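Side-chain contact in PA-I Galactophilic Lectin (Enterobacter cloacae, PDB 6YGQ), which probably binds galactose-type sugars through a bound calcium ion, as expected of a PA-IL-like (LecA-type) bacterial lectin domain: residues 112-117 against 134-139. Residues are numbered along the deposited sequence; the frame is centred on the assembly and turned at random.
Sequences GTLTLF and VEVYRE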
loop_
_atom_site.group_PDB
_atom_site.type_symbol
_atom_site.label_atom_id
_atom_site.label_comp_id
_atom_site.label_asym_id
_atom_site.label_seq_id
_atom_site.Cartn_x
_atom_site.Cartn_y
_atom_site.Cartn_z
ATOM N N GLY A 112 -14.190 20.640 2.362
ATOM C CA GLY A 112 -15.244 19.705 2.036
ATOM C C GLY A 112 -15.126 18.448 2.868
ATOM O O GLY A 112 -14.213 18.289 3.678
ATOM N N THR A 113 -16.084 17.552 2.647
ATOM C CA THR A 113 -16.103 16.259 3.314
ATOM C C THR A 113 -15.409 15.226 2.438
ATOM O O THR A 113 -15.653 15.164 1.226
ATOM C CB THR A 113 -17.533 15.822 3.620
ATOM O OG1 THR A 113 -18.156 16.798 4.463
ATOM C CG2 THR A 113 -17.542 14.469 4.322
ATOM N N LEU A 114 -14.556 14.418 3.057
ATOM C CA LEU A 114 -13.735 13.462 2.333
ATOM C C LEU A 114 -14.529 12.211 1.989
ATOM O O LEU A 114 -15.118 11.572 2.868
ATOM C CB LEU A 114 -12.509 13.086 3.166
ATOM C CG LEU A 114 -11.610 11.970 2.627
ATOM C CD1 LEU A 114 -10.973 12.400 1.318
ATOM C CD2 LEU A 114 -10.543 11.590 3.647
ATOM N N THR A 115 -14.529 11.862 0.708
ATOM C CA THR A 115 -15.028 10.583 0.226
ATOM C C THR A 115 -13.861 9.783 -0.335
ATOM O O THR A 115 -12.933 10.346 -0.927
ATOM C CB THR A 115 -16.106 10.782 -0.840
ATOM O OG1 THR A 115 -17.317 11.206 -0.201
ATOM C CG2 THR A 115 -16.370 9.495 -1.607
ATOM N N LEU A 116 -13.896 8.475 -0.119
ATOM C CA LEU A 116 -12.920 7.545 -0.669
ATOM C C LEU A 116 -13.677 6.549 -1.532
ATOM O O LEU A 116 -14.706 6.014 -1.106
ATOM C CB LEU A 116 -12.145 6.845 0.446
ATOM C CG LEU A 116 -11.348 7.795 1.346
ATOM C CD1 LEU A 116 -10.963 7.129 2.659
ATOM C CD2 LEU A 116 -10.110 8.300 0.616
ATOM N N PHE A 117 -13.195 6.320 -2.750
ATOM C CA PHE A 117 -13.931 5.487 -3.687
ATOM C C PHE A 117 -12.979 4.634 -4.509
ATOM O O PHE A 117 -11.798 4.952 -4.669
ATOM C CB PHE A 117 -14.848 6.343 -4.598
ATOM C CG PHE A 117 -14.124 7.124 -5.664
ATOM C CD1 PHE A 117 -13.566 8.360 -5.385
ATOM C CD2 PHE A 117 -14.028 6.631 -6.956
ATOM C CE1 PHE A 117 -12.910 9.083 -6.370
ATOM C CE2 PHE A 117 -13.371 7.344 -7.945
ATOM C CZ PHE A 117 -12.812 8.573 -7.651
ATOM N N VAL A 134 -9.010 1.384 4.732
ATOM C CA VAL A 134 -8.373 2.691 4.626
ATOM C C VAL A 134 -8.357 3.366 5.990
ATOM O O VAL A 134 -9.358 3.351 6.714
ATOM C CB VAL A 134 -9.091 3.591 3.596
ATOM C CG1 VAL A 134 -8.307 4.876 3.382
ATOM C CG2 VAL A 134 -9.298 2.853 2.280
ATOM N N GLU A 135 -7.216 3.962 6.332
ATOM C CA GLU A 135 -7.055 4.764 7.536
ATOM C C GLU A 135 -6.713 6.197 7.143
ATOM O O GLU A 135 -6.020 6.431 6.149
ATOM C CB GLU A 135 -5.952 4.197 8.443
ATOM C CG GLU A 135 -6.136 2.736 8.835
ATOM C CD GLU A 135 -4.831 2.065 9.246
ATOM O OE1 GLU A 135 -3.840 2.781 9.515
ATOM O OE2 GLU A 135 -4.797 0.817 9.301
ATOM N N VAL A 136 -7.201 7.157 7.930
ATOM C CA VAL A 136 -6.939 8.575 7.703
ATOM C C VAL A 136 -6.423 9.186 8.999
ATOM O O VAL A 136 -7.045 9.024 10.057
ATOM C CB VAL A 136 -8.194 9.328 7.222
ATOM C CG1 VAL A 136 -7.853 10.779 6.894
ATOM C CG2 VAL A 136 -8.802 8.633 6.016
ATOM N N TYR A 137 -5.303 9.902 8.910
ATOM C CA TYR A 137 -4.647 10.506 10.061
ATOM C C TYR A 137 -4.515 12.009 9.864
ATOM O O TYR A 137 -4.290 12.481 8.746
ATOM C CB TYR A 137 -3.252 9.900 10.282
ATOM C CG TYR A 137 -3.270 8.423 10.579
ATOM C CD1 TYR A 137 -3.249 7.486 9.555
ATOM C CD2 TYR A 137 -3.315 7.964 11.887
ATOM C CE1 TYR A 137 -3.272 6.134 9.827
ATOM C CE2 TYR A 137 -3.338 6.617 12.168
ATOM C CZ TYR A 137 -3.314 5.707 11.136
ATOM O OH TYR A 137 -3.338 4.362 11.423
ATOM N N ARG A 138 -4.652 12.753 10.958
ATOM C CA ARG A 138 -4.398 14.188 10.966
ATOM C C ARG A 138 -2.934 14.428 11.315
ATOM O O ARG A 138 -2.424 13.864 12.290
ATOM C CB ARG A 138 -5.312 14.889 11.971
ATOM C CG ARG A 138 -5.249 16.410 11.933
ATOM C CD ARG A 138 -6.344 17.004 11.051
ATOM N NE ARG A 138 -7.687 16.660 11.515
ATOM C CZ ARG A 138 -8.812 17.090 10.950
ATOM N NH1 ARG A 138 -8.768 17.890 9.893
ATOM N NH2 ARG A 138 -9.986 16.720 11.444
ATOM N N GLU A 139 -2.260 15.254 10.519
ATOM C CA GLU A 139 -0.848 15.539 10.714
ATOM C C GLU A 139 -0.649 16.982 11.162
ATOM O O GLU A 139 -1.473 17.862 10.901
ATOM C CB GLU A 139 -0.044 15.291 9.430
ATOM C CG GLU A 139 -0.220 13.912 8.826
ATOM C CD GLU A 139 0.580 12.841 9.544
ATOM O OE1 GLU A 139 1.028 13.082 10.685
ATOM O OE2 GLU A 139 0.758 11.751 8.962
#
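L114 and L116 meet V134 and V136 across the hydrophobic interior of a beta-sandwich, the fold of PA-IL-like lectins, where strand 112-118 of one antiparallel sheet faces strand 129-139 of the other. The two segments run nearly antiparallel, at 155° between their directions, their axes coming no closer than 10.3 Å; no hydrogen bond joins them, and apolar side-chain packing carries the contact.

The tightest meeting is between L116 and V134, whose side chains pass each other at a slant: CD1 of L116 lies 3.6 Å from CG1 of V134. The same leucine methyl also approaches V136, with CD1 of L116 4.3 Å from CG2 of V136, and thus bridges two successive inward-facing valines. L114 and V136 instead meet end on, CD2 of L114 standing 4.2 Å from CG2 of V136. With CG anti to the backbone N (chi1 173°), L114 extends CD2 across the core to this valine. All four residues are buried. W26 and V30 of strand 24-31 also touch L116, while I52 and A54 of strand 49-59 pack on V134, making the contact part of a wider core between the sheets.

The other face of strand 129-139 carries E135, Y137 and E139. Here E139 forms a salt bridge with R105 of the second subunit, and the ring of Y137 meets that of Y104 of the same neighbouring subunit, placing this face at the dimer interface. Within the strand, Y137 OH donates to E135 OE1 at 2.5 Å, reaching that oxygen from above the carboxylate, 43° out of its plane.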